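Local coordinates for citrate synthase (Pyrobaculum aerophilum, PDB 2IBP), which condenses oxaloacetate with acetyl-CoA to give citrate and CoA, working as a thermophilic homodimer whose two chains are topologically interlinked, at the interface of chains A and B. Numbering follows the deposited sequence. Chains: chain A/B, Citrate synthase.

Contact 1: the interface of chains A and B. Residues chain A 30, 32-34; chain B 17, 22, 394, 396.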
loop_
_atom_site.group_PDB
_atom_site.type_symbol
_atom_site.label_atom_id
_atom_site.label_comp_id
_atom_site.label_asym_id
_atom_site.label_seq_id
_atom_site.Cartn_x
_atom_site.Cartn_y
_atom_site.Cartn_z
ATOM N N LEU A 30 -0.167 10.961 15.823
ATOM C CA LEU A 30 1.267 10.756 15.706
ATOM C C LEU A 30 1.630 9.306 15.449
ATOM O O LEU A 30 1.087 8.403 16.090
ATOM C CB LEU A 30 1.965 11.249 16.982
ATOM C CG LEU A 30 1.926 12.768 17.211
ATOM C CD1 LEU A 30 2.316 13.119 18.641
ATOM C CD2 LEU A 30 2.834 13.501 16.203
ATOM N N LYS A 32 5.233 8.660 14.688
ATOM C CA LYS A 32 6.659 8.630 14.932
ATOM C C LYS A 32 7.203 10.035 15.099
ATOM O O LYS A 32 6.494 11.015 14.900
ATOM C CB LYS A 32 7.404 8.034 13.740
ATOM C CG LYS A 32 7.372 8.916 12.483
ATOM C CD LYS A 32 8.269 8.350 11.401
ATOM C CE LYS A 32 8.203 9.210 10.154
ATOM N NZ LYS A 32 9.064 8.688 9.076
ATOM N N SER A 33 8.470 10.086 15.515
ATOM C CA SER A 33 9.231 11.321 15.496
ATOM C C SER A 33 10.016 11.262 14.197
ATOM O O SER A 33 10.400 10.182 13.730
ATOM C CB SER A 33 10.164 11.409 16.695
ATOM O OG SER A 33 9.427 11.650 17.877
ATOM N N THR A 34 10.277 12.427 13.618
ATOM C CA THR A 34 10.982 12.487 12.370
ATOM C C THR A 34 11.903 13.683 12.310
ATOM O O THR A 34 11.697 14.668 13.015
ATOM C CB THR A 34 9.988 12.637 11.193
ATOM O OG1 THR A 34 10.672 12.498 9.943
ATOM C CG2 THR A 34 9.252 13.973 11.256
ATOM N N SER B 17 7.409 11.920 22.927
ATOM C CA SER B 17 7.822 12.916 21.958
ATOM C C SER B 17 7.414 14.280 22.466
ATOM O O SER B 17 6.495 14.399 23.273
ATOM C CB SER B 17 7.198 12.658 20.587
ATOM O OG SER B 17 5.965 13.328 20.450
ATOM N N ILE B 22 3.244 8.884 21.562
ATOM C CA ILE B 22 3.004 8.235 20.300
ATOM C C ILE B 22 2.722 6.756 20.557
ATOM O O ILE B 22 3.511 6.066 21.208
ATOM C CB ILE B 22 4.236 8.343 19.403
ATOM C CG1 ILE B 22 4.580 9.820 19.168
ATOM C CG2 ILE B 22 4.013 7.609 18.087
ATOM C CD1 ILE B 22 5.827 10.036 18.354
ATOM N N CYS B 394 6.210 13.809 14.632
ATOM C CA CYS B 394 6.727 14.860 15.486
ATOM C C CYS B 394 8.114 15.251 14.977
ATOM O O CYS B 394 9.059 14.460 15.031
ATOM C CB CYS B 394 6.834 14.384 16.927
ATOM S SG CYS B 394 7.324 15.726 18.013
ATOM N N ILE B 396 11.636 16.531 15.099
ATOM C CA ILE B 396 12.670 16.733 16.105
ATOM C C ILE B 396 14.019 17.014 15.457
ATOM O O ILE B 396 15.069 16.797 16.049
ATOM C CB ILE B 396 12.729 15.563 17.105
ATOM C CG1 ILE B 396 12.653 14.220 16.385
ATOM C CG2 ILE B 396 11.550 15.656 18.066
ATOM C CD1 ILE B 396 13.782 13.946 15.460
#
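A parallel beta-bridge between A:Ser33 and B:Cys394 joins strand 30-34 of one subunit to strand 392-395 of the other, an example of a C-terminal segment adding a strand alongside one of its partner's. Backbone hydrogen bonds hold the bridge and continue past the strand end. The amide N of B:Cys394 donates to the carbonyl O of A:Lys32 at 2.8 Å. The carbonyl O of B:Cys394 accepts a hydrogen bond from the amide N of A:Thr34, also at 2.8 Å, with the donor lying above the carbonyl plane. Just beyond the strand, the amide N of B:Ile396 meets the O of A:Thr34 at 2.8 Å. Apolar groups pack beside these bonds. B:Ile22 turns CG1 toward CB of A:Leu30 (3.7 Å), the two side chains crossing at about a right angle, while its CD1 extends to CA of A:Lys32 (3.8 Å). At the far end, CG1 of B:Ile396 projects between its own backbone N and carbonyl carbon (chi1 45°), which brings it 3.8 Å from CB of A:Ser33. The hydroxyl OG of A:Ser33 points toward CB of B:Ser17 at 3.7 Å. SG of B:Cys394 belongs to the disulfide with B:Cys19, which closes a covalent loop within each chain and underlies the interlinking of the dimer. In the fold, strand 30-34 of chain A meets both the N-terminal strand 22-23 and the C-terminal strand 392-395 of chain B, the centre of the site about 19 Å from A:His289.

Contact 2: the interface of chains A and B. Residues chain A 403-404, 406, 409; chain B 64, 74-75.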
loop_
_atom_site.group_PDB
_atom_site.type_symbol
_atom_site.label_atom_id
_atom_site.label_comp_id
_atom_site.label_asym_id
_atom_site.label_seq_id
_atom_site.Cartn_x
_atom_site.Cartn_y
_atom_site.Cartn_z
ATOM N N TYR A 403 -27.874 -19.969 10.261
ATOM C CA TYR A 403 -27.677 -20.354 8.876
ATOM C C TYR A 403 -28.943 -21.040 8.370
ATOM O O TYR A 403 -29.454 -21.965 9.002
ATOM C CB TYR A 403 -26.480 -21.311 8.754
ATOM C CG TYR A 403 -26.118 -21.687 7.330
ATOM C CD1 TYR A 403 -25.136 -20.993 6.629
ATOM C CD2 TYR A 403 -26.780 -22.708 6.666
ATOM C CE1 TYR A 403 -24.830 -21.311 5.310
ATOM C CE2 TYR A 403 -26.457 -23.055 5.362
ATOM C CZ TYR A 403 -25.476 -22.350 4.692
ATOM O OH TYR A 403 -25.160 -22.663 3.391
ATOM N N ILE A 404 -29.449 -20.556 7.248
ATOM C CA ILE A 404 -30.635 -21.104 6.623
ATOM C C ILE A 404 -30.198 -21.786 5.340
ATOM O O ILE A 404 -29.421 -21.228 4.571
ATOM C CB ILE A 404 -31.671 -19.986 6.333
ATOM C CG1 ILE A 404 -32.251 -19.465 7.653
ATOM C CG2 ILE A 404 -32.788 -20.500 5.433
ATOM C CD1 ILE A 404 -33.250 -18.339 7.486
ATOM N N LEU A 406 -29.794 -23.024 1.640
ATOM C CA LEU A 406 -29.940 -22.267 0.406
ATOM C C LEU A 406 -31.364 -22.207 -0.147
ATOM O O LEU A 406 -31.891 -21.121 -0.401
ATOM C CB LEU A 406 -29.015 -22.857 -0.656
ATOM C CG LEU A 406 -28.890 -22.087 -1.963
ATOM C CD1 LEU A 406 -28.319 -20.684 -1.727
ATOM C CD2 LEU A 406 -28.006 -22.873 -2.925
ATOM N N ARG A 409 -34.043 -19.664 1.412
ATOM C CA ARG A 409 -33.805 -18.227 1.492
ATOM C C ARG A 409 -34.606 -17.435 0.460
ATOM O O ARG A 409 -34.847 -16.239 0.648
ATOM C CB ARG A 409 -32.325 -17.937 1.294
ATOM C CG ARG A 409 -31.441 -18.666 2.256
ATOM C CD ARG A 409 -30.002 -18.365 1.958
ATOM N NE ARG A 409 -29.170 -19.365 2.600
ATOM C CZ ARG A 409 -27.951 -19.701 2.203
ATOM N NH1 ARG A 409 -27.387 -19.117 1.156
ATOM N NH2 ARG A 409 -27.327 -20.672 2.834
ATOM O OXT ARG A 409 -34.972 -17.949 -0.601
ATOM N N GLU B 64 -19.977 -19.171 -1.253
ATOM C CA GLU B 64 -21.042 -18.603 -0.441
ATOM C C GLU B 64 -20.527 -17.665 0.651
ATOM O O GLU B 64 -21.110 -16.609 0.915
ATOM C CB GLU B 64 -21.900 -19.710 0.152
ATOM C CG GLU B 64 -23.124 -19.209 0.833
ATOM C CD GLU B 64 -23.971 -20.350 1.376
ATOM O OE1 GLU B 64 -23.507 -21.049 2.293
ATOM O OE2 GLU B 64 -25.129 -20.483 0.934
ATOM N N LEU B 74 -26.467 -13.801 3.427
ATOM C CA LEU B 74 -26.438 -15.022 2.660
ATOM C C LEU B 74 -27.202 -14.827 1.354
ATOM O O LEU B 74 -28.204 -14.113 1.314
ATOM C CB LEU B 74 -27.007 -16.199 3.462
ATOM C CG LEU B 74 -26.136 -16.672 4.632
ATOM C CD1 LEU B 74 -26.933 -17.686 5.468
ATOM C CD2 LEU B 74 -24.836 -17.280 4.144
ATOM N N PRO B 75 -26.694 -15.407 0.264
ATOM C CA PRO B 75 -27.389 -15.273 -0.996
ATOM C C PRO B 75 -28.599 -16.184 -1.121
ATOM O O PRO B 75 -28.636 -17.268 -0.554
ATOM C CB PRO B 75 -26.343 -15.725 -2.021
ATOM C CG PRO B 75 -25.487 -16.695 -1.274
ATOM C CD PRO B 75 -25.461 -16.208 0.143
#
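A:Tyr403 and B:Glu64 both send their side chains away from the backbone N (chi1 -175° and -172°), and they meet from opposite directions. The phenol OH gives a hydrogen bond to carboxylate OE1 at 2.6 Å, using the syn lone pair of that oxygen, which sits in plane at the edge of the ring. The other oxygen, OE2, serves A:Arg409, the C-terminal residue, whose chain runs extended from CG to NE. Its guanidinium meets this one oxygen end-on, OE2 lying in the guanidinium plane while both nitrogens come from the same face of the carboxylate, above its plane: NH1 at 2.6 Å in a salt bridge and NH2 at 2.9 Å from OE2. NH1 also reaches the carbonyl O of B:Pro75 at 2.8 Å. Within chain A, NE and NH2 grip the carbonyl O of A:Ile404 side-on, NE at 2.7 Å from that oxygen. Bonds around its rim thus hold the group's rotation, and its faces are packed as well: CA of A:Leu406 lies over the centre of one, and CB of B:Leu74 lies against the opposite face, off toward the rim, 3.8 Å from CZ of A:Arg409. The site places the C-terminal tail of chain A, with its 3-10 helix 406-408, against helix 62-71 and the loop after it in chain B.

Contact 3: the interface of chains A and B. Residues chain A 226, 231, 235, 239; chain B 239, 242-243, 245.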
loop_
_atom_site.group_PDB
_atom_site.type_symbol
_atom_site.label_atom_id
_atom_site.label_comp_id
_atom_site.label_asym_id
_atom_site.label_seq_id
_atom_site.Cartn_x
_atom_site.Cartn_y
_atom_site.Cartn_z
ATOM N N VAL A 226 3.223 -0.630 4.912
ATOM C CA VAL A 226 3.827 -1.739 4.227
ATOM C C VAL A 226 5.195 -2.022 4.813
ATOM O O VAL A 226 5.501 -3.153 5.160
ATOM C CB VAL A 226 3.905 -1.489 2.710
ATOM C CG1 VAL A 226 4.792 -2.525 2.028
ATOM C CG2 VAL A 226 2.500 -1.458 2.115
ATOM N N SER A 231 8.288 -5.596 4.937
ATOM C CA SER A 231 8.207 -5.818 3.512
ATOM C C SER A 231 9.286 -4.951 2.860
ATOM O O SER A 231 9.791 -4.015 3.462
ATOM C CB SER A 231 6.821 -5.459 2.974
ATOM O OG SER A 231 6.724 -5.754 1.596
ATOM N N SER A 235 8.343 -2.749 -2.650
ATOM C CA SER A 235 6.923 -2.963 -2.372
ATOM C C SER A 235 6.311 -1.785 -1.609
ATOM O O SER A 235 5.176 -1.367 -1.872
ATOM C CB SER A 235 6.738 -4.272 -1.607
ATOM O OG SER A 235 7.101 -5.337 -2.468
ATOM N N ALA A 239 3.256 0.584 -2.985
ATOM C CA ALA A 239 2.080 0.922 -2.183
ATOM C C ALA A 239 1.878 2.434 -2.084
ATOM O O ALA A 239 0.770 2.910 -2.167
ATOM C CB ALA A 239 2.167 0.302 -0.781
ATOM N N ALA B 239 -1.560 -3.112 -2.687
ATOM C CA ALA B 239 -0.905 -2.563 -1.496
ATOM C C ALA B 239 -1.053 -3.537 -0.320
ATOM O O ALA B 239 -0.135 -3.709 0.473
ATOM C CB ALA B 239 -1.498 -1.216 -1.147
ATOM N N ALA B 242 1.429 -6.084 -0.808
ATOM C CA ALA B 242 2.754 -5.526 -0.469
ATOM C C ALA B 242 3.021 -5.645 1.026
ATOM O O ALA B 242 4.111 -5.997 1.467
ATOM C CB ALA B 242 2.850 -4.076 -0.919
ATOM N N ALA B 243 2.021 -5.335 1.829
ATOM C CA ALA B 243 2.171 -5.448 3.274
ATOM C C ALA B 243 2.243 -6.914 3.693
ATOM O O ALA B 243 3.025 -7.280 4.561
ATOM C CB ALA B 243 1.007 -4.770 3.982
ATOM N N LYS B 245 3.401 -9.411 2.267
ATOM C CA LYS B 245 4.641 -10.121 1.985
ATOM C C LYS B 245 5.702 -9.949 3.054
ATOM O O LYS B 245 6.643 -10.736 3.088
ATOM C CB LYS B 245 5.208 -9.805 0.610
ATOM C CG LYS B 245 5.886 -8.487 0.454
ATOM C CD LYS B 245 6.329 -8.280 -1.008
ATOM C CE LYS B 245 7.434 -9.218 -1.471
ATOM N NZ LYS B 245 8.786 -8.930 -0.830
#
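A:Ser231 meets the C-terminal part of helix 233-244 of chain B in the helical dimer interface typical of the citrate synthase family. Its hydroxyl OG gives a hydrogen bond to the main-chain O of B:Ala242 at 2.6 Å, the donor tilted 23° from the carbonyl plane. OG lies opposite the backbone N of its own residue (chi1 -176°), and that turn directs it across the contact. Replacing A:Ser231 with an alanine would probably leave the carbonyl of B:Ala242 without its cross-chain donor and weaken the tie between the loop and the helix end.

Beside this bond the packing is apolar and built from small groups. A:Val226 spreads its two methyls over the partner helix, CG1 at 3.9 Å from CB of B:Ala242 and CG2 at 4.1 Å from CB of B:Ala243. From helix 233-244 of chain A, CB of A:Ser235 comes to 4.0 Å from CB of B:Ala242, while B:Lys245, just after the partner helix, merely skirts the two serines with its aliphatic chain.

Further along, the equivalent helices of the two subunits approach through identical residues, CB of A:Ala239 facing CB of B:Ala239 at 4.0 Å; with methyls as the meeting groups, the helices can come close. Behind the first shell, helix 218-227 carries A:Val226, and the loop leading from it into helix 233-244 holds A:Ser231 at the end of the partner helix.

Contact 1 and contact 3 lie about 23 Å apart, and contact 2 stands about 35 Å from contact 3, measured between the centres of their C-alpha atoms. Contact 3 joins helices of the two subunits, whereas contacts 1 and 2 both involve C-terminal segments reaching over the partner: the strand beginning the arm in chain B, and the last residues in chain A. These two, on opposite arms in the copies given, are about 49 Å apart; by the two-fold symmetry each arm bears both kinds of anchor. Together with the disulfide-closed loops, this anchoring fits a thermophilic dimer that resists separation.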